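Local atomic coordinates of putative sugar binding protein (Geobacillus stearothermophilus, PDB entry 6GT9), a protein that binds galactose and probably serves as the extracellular sugar-sensing component of a galactan utilization system. Residues A154-I159 with K183-V188. Numbering follows the deposited sequence.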
loop_
_atom_site.group_PDB
_atom_site.type_symbol
_atom_site.label_atom_id
_atom_site.label_comp_id
_atom_site.label_asym_id
_atom_site.label_seq_id
_atom_site.Cartn_x
_atom_site.Cartn_y
_atom_site.Cartn_z
ATOM N N ALA A 154 8.477 -5.595 23.669
ATOM C CA ALA A 154 8.570 -6.361 22.434
ATOM C C ALA A 154 9.929 -6.153 21.790
ATOM O O ALA A 154 10.479 -5.048 21.827
ATOM C CB ALA A 154 7.464 -5.965 21.442
ATOM N N THR A 155 10.455 -7.224 21.194
ATOM C CA THR A 155 11.650 -7.184 20.367
ATOM C C THR A 155 11.177 -7.312 18.919
ATOM O O THR A 155 10.761 -8.395 18.492
ATOM C CB THR A 155 12.624 -8.302 20.745
ATOM O OG1 THR A 155 13.015 -8.147 22.120
ATOM C CG2 THR A 155 13.862 -8.249 19.859
ATOM N N VAL A 156 11.242 -6.209 18.172
ATOM C CA VAL A 156 10.488 -6.042 16.935
ATOM C C VAL A 156 11.410 -6.157 15.733
ATOM O O VAL A 156 12.478 -5.534 15.695
ATOM C CB VAL A 156 9.760 -4.687 16.909
ATOM C CG1 VAL A 156 9.016 -4.515 15.600
ATOM C CG2 VAL A 156 8.815 -4.580 18.101
ATOM N N ALA A 157 10.971 -6.914 14.734
ATOM C CA ALA A 157 11.511 -6.836 13.386
ATOM C C ALA A 157 10.435 -6.320 12.443
ATOM O O ALA A 157 9.245 -6.597 12.626
ATOM C CB ALA A 157 12.014 -8.200 12.899
ATOM N N ILE A 158 10.874 -5.597 11.413
ATOM C CA ILE A 158 9.995 -4.959 10.438
ATOM C C ILE A 158 10.303 -5.543 9.076
ATOM O O ILE A 158 11.472 -5.627 8.678
ATOM C CB ILE A 158 10.176 -3.431 10.398
ATOM C CG1 ILE A 158 9.783 -2.813 11.732
ATOM C CG2 ILE A 158 9.362 -2.820 9.224
ATOM C CD1 ILE A 158 9.932 -1.286 11.784
ATOM N N ILE A 159 9.266 -5.972 8.377
ATOM C CA ILE A 159 9.362 -6.285 6.960
ATOM C C ILE A 159 8.553 -5.235 6.205
ATOM O O ILE A 159 7.376 -5.004 6.506
ATOM C CB ILE A 159 8.904 -7.723 6.688
ATOM C CG1 ILE A 159 9.807 -8.661 7.507
ATOM C CG2 ILE A 159 8.959 -8.050 5.212
ATOM C CD1 ILE A 159 9.609 -10.094 7.254
ATOM N N LYS A 183 9.912 2.386 26.264
ATOM C CA LYS A 183 11.307 1.992 26.457
ATOM C C LYS A 183 11.519 0.508 26.202
ATOM O O LYS A 183 12.616 0.100 25.802
ATOM C CB LYS A 183 11.765 2.333 27.880
ATOM C CG LYS A 183 12.226 3.767 28.110
ATOM C CD LYS A 183 12.496 4.040 29.612
ATOM C CE LYS A 183 13.708 3.269 30.165
ATOM N NZ LYS A 183 13.426 1.860 30.601
ATOM N N GLY A 184 10.502 -0.316 26.455
ATOM C CA GLY A 184 10.602 -1.754 26.326
ATOM C C GLY A 184 10.340 -2.310 24.944
ATOM O O GLY A 184 10.325 -3.532 24.759
ATOM N N ILE A 185 10.115 -1.453 23.956
ATOM C CA ILE A 185 10.002 -1.873 22.565
ATOM C C ILE A 185 11.269 -1.447 21.849
ATOM O O ILE A 185 11.611 -0.259 21.838
ATOM C CB ILE A 185 8.769 -1.273 21.877
ATOM C CG1 ILE A 185 7.498 -1.866 22.483
ATOM C CG2 ILE A 185 8.825 -1.567 20.387
ATOM C CD1 ILE A 185 6.258 -1.174 22.051
ATOM N N ARG A 186 11.950 -2.412 21.235
ATOM C CA ARG A 186 13.150 -2.156 20.456
ATOM C C ARG A 186 12.993 -2.789 19.095
ATOM O O ARG A 186 12.574 -3.946 18.994
ATOM C CB ARG A 186 14.405 -2.731 21.114
ATOM C CG ARG A 186 14.788 -2.023 22.399
ATOM C CD ARG A 186 15.099 -3.004 23.516
ATOM N NE ARG A 186 15.755 -2.372 24.660
ATOM C CZ ARG A 186 15.190 -2.206 25.855
ATOM N NH1 ARG A 186 13.944 -2.627 26.091
ATOM N NH2 ARG A 186 15.879 -1.627 26.837
ATOM N N ILE A 187 13.374 -2.039 18.066
ATOM C CA ILE A 187 13.380 -2.516 16.693
ATOM C C ILE A 187 14.794 -2.956 16.365
ATOM O O ILE A 187 15.725 -2.139 16.374
ATOM C CB ILE A 187 12.913 -1.423 15.727
ATOM C CG1 ILE A 187 11.562 -0.859 16.186
ATOM C CG2 ILE A 187 12.873 -1.978 14.325
ATOM C CD1 ILE A 187 11.150 0.381 15.435
ATOM N N VAL A 188 14.961 -4.235 16.056
ATOM C CA VAL A 188 16.287 -4.810 15.856
ATOM C C VAL A 188 16.563 -5.164 14.410
ATOM O O VAL A 188 17.685 -5.592 14.095
ATOM C CB VAL A 188 16.499 -6.041 16.753
ATOM C CG1 VAL A 188 16.267 -5.665 18.206
ATOM C CG2 VAL A 188 15.572 -7.160 16.337
#
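Val156 and Ile187 pair across the two parallel strands of a beta-alpha-beta unit, in which strand 154-160 is connected by helix 166-179 to strand 185-192, which lies beside it at the edge of the mixed sheet. Four backbone hydrogen bonds join the strands: Ala154 N gives to Gly184 O, Arg186 N to Ala154 O, Val156 N to Arg186 O at 2.8 Å, and Val188 N to Val156 O, also at 2.8 Å. The acceptors Ala154 O and Val156 O each also receive a CA-H...O contact, from Ile185 CA and Ile187 CA respectively, each at 3.3 Å.

On the face carrying Ala154, Val156, Ile185 and Ile187, the side chains mesh diagonally. With Val156 CG1 anti to the backbone N (chi1 178°), CG2 lies beside that N and meets Ile185 CG2 at 3.8 Å. Farther along, Ile158 reaches with its terminal CD1 to Ile187 CG2, 3.9 Å away. Phe175 of helix 166-179 packs on both Val156 and Ile187, while Leu146 of helix 135-149 touches Ala154 and Ile185. On the other face Thr155 turns its methyl, not its hydroxyl, to Val188, CG2 to CG1 at 3.9 Å. The inward-facing N-H and C=O groups are thus paired, and aliphatic groups give helices 166-179 and 135-149 an apolar packing surface.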